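Local coordinates for protein glycoside Hydrolase (Bacteroides uniformis, PDB 5TA0) that probably hydrolyses agarose as a family 86 glycoside hydrolase of a gut bacterium, and binds neoagaro-oligosaccharides in its barrel, at residues A[523-532]-A[635-646]. Numbering follows the deposited sequence.
With EDO (1,2-ethanediol), chain Q; EDO (1,2-ethanediol), chain R; SO4 (sulfate ion), chain D.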
ATOM      1  N   GLU A 523       1.244   3.398  29.890  1.00 14.07           N
ATOM      2  CA  GLU A 523      -0.169   3.629  29.596  1.00 14.02           C
ATOM      3  C   GLU A 523      -0.438   3.039  28.209  1.00 12.97           C
ATOM      4  O   GLU A 523       0.487   2.785  27.442  1.00 12.34           O
ATOM      5  CB  GLU A 523      -0.527   5.106  29.614  1.00 15.15           C
ATOM      6  CG  GLU A 523      -0.228   5.825  30.926  1.00 16.58           C
ATOM      7  CD  GLU A 523      -1.108   5.400  32.078  1.00 19.02           C
ATOM      8  OE1 GLU A 523      -2.065   4.616  31.917  1.00 20.12           O
ATOM      9  OE2 GLU A 523      -0.846   5.893  33.207  1.00 23.06           O
ATOM     10  N   THR A 524      -1.715   2.830  27.938  1.00 12.05           N
ATOM     11  CA  THR A 524      -2.183   2.338  26.639  1.00 12.30           C
ATOM     12  C   THR A 524      -3.324   3.193  26.095  1.00 11.80           C
ATOM     13  O   THR A 524      -4.297   3.507  26.805  1.00 12.93           O
ATOM     14  CB  THR A 524      -2.660   0.886  26.760  1.00 12.68           C
ATOM     15  OG1 THR A 524      -1.562   0.074  27.161  1.00 12.87           O
ATOM     16  CG2 THR A 524      -3.181   0.337  25.431  1.00 13.75           C
ATOM     17  N   MET A 525      -3.222   3.527  24.807  1.00 11.54           N
ATOM     18  CA  MET A 525      -4.330   4.076  24.023  1.00 11.48           C
ATOM     19  C   MET A 525      -4.701   2.981  23.037  1.00 11.19           C
ATOM     20  O   MET A 525      -3.856   2.570  22.214  1.00 11.75           O
ATOM     21  CB  MET A 525      -3.928   5.335  23.273  1.00 12.19           C
ATOM     22  CG  MET A 525      -5.052   5.905  22.424  1.00 12.76           C
ATOM     23  SD  MET A 525      -4.553   7.317  21.432  1.00 13.65           S
ATOM     24  CE  MET A 525      -3.494   6.524  20.208  1.00 13.32           C
ATOM     25  N   GLU A 526      -5.920   2.462  23.163  1.00 10.52           N
ATOM     26  CA  GLU A 526      -6.421   1.458  22.244  1.00 11.14           C
ATOM     27  C   GLU A 526      -7.348   2.086  21.239  1.00 10.64           C
ATOM     28  O   GLU A 526      -8.380   2.675  21.582  1.00 10.36           O
ATOM     29  CB  GLU A 526      -7.157   0.336  22.974  1.00 13.27           C
ATOM     30  CG  GLU A 526      -7.607  -0.741  22.024  1.00 16.36           C
ATOM     31  CD  GLU A 526      -8.104  -1.991  22.709  1.00 20.75           C
ATOM     32  OE1 GLU A 526      -7.994  -2.087  23.958  1.00 25.97           O
ATOM     33  OE2 GLU A 526      -8.590  -2.879  21.963  1.00 24.88           O
ATOM     34  N   GLU A 527      -6.981   1.937  19.979  1.00  9.90           N
ATOM     35  CA  GLU A 527      -7.801   2.401  18.860  1.00  9.80           C
ATOM     36  C   GLU A 527      -8.683   1.295  18.376  1.00  9.75           C
ATOM     37  O   GLU A 527      -8.212   0.170  18.161  1.00  9.89           O
ATOM     38  CB  GLU A 527      -6.909   2.884  17.727  1.00  9.77           C
ATOM     39  CG  GLU A 527      -7.669   3.304  16.476  1.00  9.93           C
ATOM     40  CD  GLU A 527      -6.771   3.684  15.325  1.00 10.21           C
ATOM     41  OE1 GLU A 527      -5.542   3.826  15.510  1.00 10.39           O
ATOM     42  OE2 GLU A 527      -7.319   3.809  14.193  1.00 10.86           O
ATOM     43  N   VAL A 528      -9.976   1.603  18.211  1.00 10.01           N
ATOM     44  CA  VAL A 528     -10.924   0.679  17.593  1.00 10.29           C
ATOM     45  C   VAL A 528     -11.677   1.440  16.513  1.00  9.74           C
ATOM     46  O   VAL A 528     -12.110   2.584  16.728  1.00  9.21           O
ATOM     47  CB  VAL A 528     -11.895   0.040  18.628  1.00 11.23           C
ATOM     48  CG1 VAL A 528     -12.759  -1.004  17.981  1.00 11.83           C
ATOM     49  CG2 VAL A 528     -11.119  -0.644  19.755  1.00 12.89           C
ATOM     50  N   LYS A 529     -11.845   0.813  15.358  1.00  9.38           N
ATOM     51  CA  LYS A 529     -12.573   1.394  14.226  1.00  9.69           C
ATOM     52  C   LYS A 529     -13.909   0.690  14.059  1.00  9.21           C
ATOM     53  O   LYS A 529     -13.969  -0.555  14.024  1.00  9.98           O
ATOM     54  CB  LYS A 529     -11.738   1.279  12.966  1.00 10.42           C
ATOM     55  CG  LYS A 529     -12.311   2.009  11.786  1.00 11.25           C
ATOM     56  CD  LYS A 529     -11.306   2.021  10.661  1.00 12.09           C
ATOM     57  CE  LYS A 529     -11.811   2.785   9.459  1.00 12.08           C
ATOM     58  NZ  LYS A 529     -10.715   2.894   8.464  1.00 12.04           N
ATOM     59  N   TYR A 530     -14.975   1.484  13.952  1.00  8.59           N
ATOM     60  CA  TYR A 530     -16.343   0.982  13.871  1.00  8.86           C
ATOM     61  C   TYR A 530     -16.978   1.391  12.554  1.00  9.01           C
ATOM     62  O   TYR A 530     -16.716   2.483  12.048  1.00  9.56           O
ATOM     63  CB  TYR A 530     -17.168   1.486  15.047  1.00  9.01           C
ATOM     64  CG  TYR A 530     -16.734   0.952  16.381  1.00  9.18           C
ATOM     65  CD1 TYR A 530     -17.228  -0.250  16.868  1.00  9.57           C
ATOM     66  CD2 TYR A 530     -15.828   1.645  17.169  1.00  9.33           C
ATOM     67  CE1 TYR A 530     -16.812  -0.767  18.091  1.00 10.17           C
ATOM     68  CE2 TYR A 530     -15.434   1.149  18.414  1.00  9.55           C
ATOM     69  CZ  TYR A 530     -15.912  -0.058  18.857  1.00  9.79           C
ATOM     70  OH  TYR A 530     -15.532  -0.547  20.094  1.00 11.32           O
ATOM     71  N   TYR A 531     -17.811   0.503  12.022  1.00  8.79           N
ATOM     72  CA  TYR A 531     -18.445   0.698  10.725  1.00  8.73           C
ATOM     73  C   TYR A 531     -19.935   0.939  10.902  1.00  8.93           C
ATOM     74  O   TYR A 531     -20.519   0.531  11.896  1.00  9.47           O
ATOM     75  CB  TYR A 531     -18.174  -0.529   9.845  1.00  8.88           C
ATOM     76  CG  TYR A 531     -16.699  -0.697   9.616  1.00  8.85           C
ATOM     77  CD1 TYR A 531     -16.063  -0.045   8.572  1.00  8.77           C
ATOM     78  CD2 TYR A 531     -15.932  -1.446  10.488  1.00  8.97           C
ATOM     79  CE1 TYR A 531     -14.678  -0.132   8.399  1.00  8.76           C
ATOM     80  CE2 TYR A 531     -14.556  -1.564  10.319  1.00  8.97           C
ATOM     81  CZ  TYR A 531     -13.946  -0.906   9.263  1.00  9.21           C
ATOM     82  OH  TYR A 531     -12.564  -0.978   9.104  1.00 10.00           O
ATOM     83  N   ALA A 532     -20.533   1.612   9.945  1.00  9.37           N
ATOM     84  CA  ALA A 532     -21.979   1.864   9.951  1.00  9.57           C
ATOM     85  C   ALA A 532     -22.746   0.654   9.425  1.00  9.65           C
ATOM     86  O   ALA A 532     -22.201  -0.275   8.812  1.00  9.94           O
ATOM     87  CB  ALA A 532     -22.291   3.086   9.114  1.00  9.59           C
ATOM     88  N   VAL A 635     -19.568   6.250   6.230  1.00  8.42           N
ATOM     89  CA  VAL A 635     -19.414   6.879   7.527  1.00  8.87           C
ATOM     90  C   VAL A 635     -18.881   5.823   8.473  1.00  8.62           C
ATOM     91  O   VAL A 635     -19.511   4.792   8.673  1.00  8.87           O
ATOM     92  CB  VAL A 635     -20.737   7.471   8.046  1.00  9.18           C
ATOM     93  CG1 VAL A 635     -20.526   8.081   9.419  1.00  9.68           C
ATOM     94  CG2 VAL A 635     -21.272   8.505   7.055  1.00  9.54           C
ATOM     95  N   THR A 636     -17.667   6.068   8.972  1.00  8.41           N
ATOM     96  CA  THR A 636     -17.021   5.176   9.950  1.00  8.47           C
ATOM     97  C   THR A 636     -16.497   6.017  11.094  1.00  8.93           C
ATOM     98  O   THR A 636     -16.530   7.234  11.051  1.00  9.57           O
ATOM     99  CB  THR A 636     -15.917   4.319   9.294  1.00  8.39           C
ATOM    100  OG1 THR A 636     -14.844   5.155   8.828  1.00  8.02           O
ATOM    101  CG2 THR A 636     -16.476   3.518   8.127  1.00  8.39           C
ATOM    102  N   MET A 637     -15.999   5.370  12.138  1.00  8.84           N
ATOM    103  CA  MET A 637     -15.555   6.119  13.333  1.00  9.67           C
ATOM    104  C   MET A 637     -14.387   5.419  13.995  1.00  9.68           C
ATOM    105  O   MET A 637     -14.420   4.222  14.220  1.00 10.22           O
ATOM    106  CB  MET A 637     -16.713   6.281  14.309  1.00 10.76           C
ATOM    107  CG  MET A 637     -16.381   7.113  15.542  1.00 11.58           C
ATOM    108  SD  MET A 637     -17.855   7.686  16.423  1.00 13.19           S
ATOM    109  CE  MET A 637     -18.467   6.113  17.022  1.00 13.60           C
ATOM    110  N   GLN A 638     -13.361   6.181  14.330  1.00  8.93           N
ATOM    111  CA  GLN A 638     -12.270   5.714  15.198  1.00  8.94           C
ATOM    112  C   GLN A 638     -12.496   6.190  16.622  1.00  9.52           C
ATOM    113  O   GLN A 638     -12.783   7.365  16.858  1.00  9.61           O
ATOM    114  CB  GLN A 638     -10.922   6.247  14.722  1.00  9.13           C
ATOM    115  CG  GLN A 638     -10.445   5.634  13.417  1.00  9.14           C
ATOM    116  CD  GLN A 638      -9.427   6.522  12.771  1.00  9.56           C
ATOM    117  OE1 GLN A 638      -9.797   7.553  12.198  1.00  9.72           O
ATOM    118  NE2 GLN A 638      -8.152   6.164  12.866  1.00 10.00           N
ATOM    119  N   ILE A 639     -12.381   5.258  17.549  1.00  9.90           N
ATOM    120  CA  ILE A 639     -12.449   5.516  18.995  1.00 11.55           C
ATOM    121  C   ILE A 639     -11.062   5.239  19.563  1.00 11.78           C
ATOM    122  O   ILE A 639     -10.459   4.218  19.235  1.00 12.95           O
ATOM    123  CB  ILE A 639     -13.501   4.574  19.636  1.00 13.16           C
ATOM    124  CG1 ILE A 639     -14.894   4.870  19.063  1.00 13.81           C
ATOM    125  CG2 ILE A 639     -13.519   4.668  21.156  1.00 14.97           C
ATOM    126  CD1 ILE A 639     -15.445   6.238  19.371  1.00 14.38           C
ATOM    127  N   PHE A 640     -10.566   6.141  20.419  1.00 10.85           N
ATOM    128  CA  PHE A 640      -9.264   6.003  21.057  1.00 10.88           C
ATOM    129  C   PHE A 640      -9.495   5.986  22.559  1.00 10.93           C
ATOM    130  O   PHE A 640      -9.794   7.025  23.134  1.00 11.80           O
ATOM    131  CB  PHE A 640      -8.368   7.177  20.681  1.00 10.66           C
ATOM    132  CG  PHE A 640      -8.141   7.304  19.195  1.00 10.56           C
ATOM    133  CD1 PHE A 640      -7.092   6.620  18.582  1.00 10.85           C
ATOM    134  CD2 PHE A 640      -8.964   8.085  18.419  1.00 11.06           C
ATOM    135  CE1 PHE A 640      -6.875   6.720  17.217  1.00 11.26           C
ATOM    136  CE2 PHE A 640      -8.744   8.190  17.039  1.00 11.05           C
ATOM    137  CZ  PHE A 640      -7.703   7.495  16.450  1.00 11.01           C
ATOM    138  N   ASN A 641      -9.435   4.798  23.162  1.00 11.06           N
ATOM    139  CA  ASN A 641      -9.703   4.631  24.593  1.00 11.37           C
ATOM    140  C   ASN A 641      -8.418   4.591  25.405  1.00 11.88           C
ATOM    141  O   ASN A 641      -7.477   3.889  25.048  1.00 11.17           O
ATOM    142  CB  ASN A 641     -10.514   3.354  24.809  1.00 11.43           C
ATOM    143  CG  ASN A 641     -11.953   3.503  24.358  1.00 12.04           C
ATOM    144  OD1 ASN A 641     -12.402   4.609  24.062  1.00 12.75           O
ATOM    145  ND2 ASN A 641     -12.685   2.404  24.334  1.00 12.87           N
ATOM    146  N   PHE A 642      -8.403   5.318  26.518  0.50 11.83           N
ATOM    147  CA  PHE A 642      -7.213   5.464  27.333  0.50 12.26           C
ATOM    148  C   PHE A 642      -7.248   4.549  28.563  0.50 13.21           C
ATOM    149  O   PHE A 642      -8.334   4.202  29.076  0.50 13.54           O
ATOM    150  CB  PHE A 642      -7.056   6.925  27.767  0.50 11.74           C
ATOM    151  CG  PHE A 642      -7.117   7.926  26.637  0.50 11.17           C
ATOM    152  CD1 PHE A 642      -6.739   7.584  25.344  0.50 11.25           C
ATOM    153  CD2 PHE A 642      -7.532   9.219  26.882  0.50 10.86           C
ATOM    154  CE1 PHE A 642      -6.777   8.519  24.330  0.50 11.18           C
ATOM    155  CE2 PHE A 642      -7.581  10.155  25.864  0.50 10.85           C
ATOM    156  CZ  PHE A 642      -7.198   9.806  24.585  0.50 11.23           C
ATOM    157  N   SER A 643      -6.067   4.128  29.013  1.00 14.27           N
ATOM    158  CA  SER A 643      -5.950   3.317  30.249  1.00 15.83           C
ATOM    159  C   SER A 643      -6.162   4.136  31.517  1.00 18.87           C
ATOM    160  O   SER A 643      -6.545   3.566  32.554  1.00 20.46           O
ATOM    161  CB  SER A 643      -4.602   2.605  30.304  1.00 14.90           C
ATOM    162  OG  SER A 643      -3.529   3.514  30.064  1.00 15.21           O
ATOM    163  N   ASN A 644      -5.879   5.434  31.449  0.50 19.41           N
ATOM    164  CA  ASN A 644      -6.103   6.363  32.552  0.50 20.62           C
ATOM    165  C   ASN A 644      -6.366   7.753  31.963  0.50 21.61           C
ATOM    166  O   ASN A 644      -6.447   7.910  30.733  0.50 21.24           O
ATOM    167  CB  ASN A 644      -4.876   6.377  33.479  0.50 20.43           C
ATOM    168  CG  ASN A 644      -4.819   5.172  34.400  0.50 20.48           C
ATOM    169  OD1 ASN A 644      -5.689   4.983  35.254  0.50 20.78           O
ATOM    170  ND2 ASN A 644      -3.797   4.345  34.223  0.50 20.22           N
ATOM    171  N   ASN A 645      -6.523   8.755  32.826  1.00 22.43           N
ATOM    172  CA  ASN A 645      -6.694  10.141  32.406  1.00 24.12           C
ATOM    173  C   ASN A 645      -5.375  10.727  31.895  1.00 25.77           C
ATOM    174  O   ASN A 645      -4.767  11.584  32.561  1.00 27.18           O
ATOM    175  CB  ASN A 645      -7.211  10.950  33.608  1.00 25.66           C
ATOM    176  CG  ASN A 645      -7.649  12.357  33.247  1.00 26.35           C
ATOM    177  OD1 ASN A 645      -7.594  12.787  32.091  1.00 25.89           O
ATOM    178  ND2 ASN A 645      -8.088  13.097  34.264  1.00 28.23           N
ATOM    179  N   ILE A 646      -4.935  10.300  30.708  1.00 25.74           N
ATOM    180  CA  ILE A 646      -3.626  10.736  30.193  1.00 26.63           C
ATOM    181  C   ILE A 646      -3.593  12.190  29.707  1.00 27.33           C
ATOM    182  O   ILE A 646      -2.512  12.769  29.582  1.00 27.90           O
ATOM    183  CB  ILE A 646      -3.072   9.820  29.079  1.00 27.42           C
ATOM    184  CG1 ILE A 646      -3.881   9.929  27.785  1.00 29.20           C
ATOM    185  CG2 ILE A 646      -2.993   8.373  29.545  1.00 27.13           C
ATOM    186  CD1 ILE A 646      -2.988   9.838  26.564  1.00 31.48           C
TER
HETATM  187  C1  EDO Q 714      -8.461   1.062  27.160  1.00 37.76           C
HETATM  188  O1  EDO Q 714      -8.730   1.594  28.460  1.00 40.48           O
HETATM  189  C2  EDO Q 714      -6.957   0.994  26.985  1.00 36.66           C
HETATM  190  O2  EDO Q 714      -6.463   0.099  27.983  1.00 37.33           O
HETATM  191  C1  EDO R 715       1.348  -0.209  29.271  1.00 40.20           C
HETATM  192  O1  EDO R 715       1.470  -0.089  27.851  1.00 38.49           O
HETATM  193  C2  EDO R 715       0.986  -1.645  29.634  1.00 41.07           C
HETATM  194  O2  EDO R 715      -0.132  -1.647  30.527  1.00 43.87           O
HETATM  195  S   SO4 D 701      -2.386  -3.483  27.379  1.00 24.10           S
HETATM  196  O1  SO4 D 701      -2.021  -4.317  28.530  1.00 29.76           O
HETATM  197  O2  SO4 D 701      -3.320  -2.429  27.798  1.00 31.08           O
HETATM  198  O3  SO4 D 701      -1.176  -2.796  26.921  1.00 30.23           O
HETATM  199  O4  SO4 D 701      -2.954  -4.380  26.394  1.00 31.06           O
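Glu527 and Phe640 face each other as a non-hydrogen-bonded pair where strands 523-531 and 635-642 run antiparallel, flanked by backbone bonds such as Val528 N to Ile639 O. Outward along Glu527, CB lies 3.8 Å from CD1 of Phe640, and CG comes to 3.6 Å from CE1 of the same ring. CD and OE1 stay against that CE1, each 3.6 Å away, with carboxylate and ring planes 46° apart. With CG anti to the backbone N (chi1 176°) and the chain extended beyond it, the glutamate runs alongside the phenylalanine, pointing the same way. Its carboxylate then divides its work. OE2 takes a nearly straight bond from NE2 of Gln638, 2.8 Å long; the oxygen lies in the plane of the amide, while the donor stands well above the carboxylate plane. OE1 bonds to His35, so both oxygens of this buried acid are engaged.

Further along the same face, Met525 SD sits obliquely to the Phe640 ring, 3.9 Å from CD1, a Met-aromatic contact. On the other face Tyr530 CE2 rests 3.8 Å from Ile639 CG1. At the far end Glu523 OE1 accepts Ser643 OG on its anti lone pair and, in the conformer given, Asn644 ND2 (2.9 Å) on its syn one; Ser643 OG in turn accepts Thr524 N.

The pair are the second and third strands of a five-stranded mixed sheet: strand 34-37 runs parallel to 523-538 along its other edge, strand 558-568 borders 631-642, and Asp305 and Glu308 on helix 298-315 of the barrel form salt bridges with Lys529 NZ.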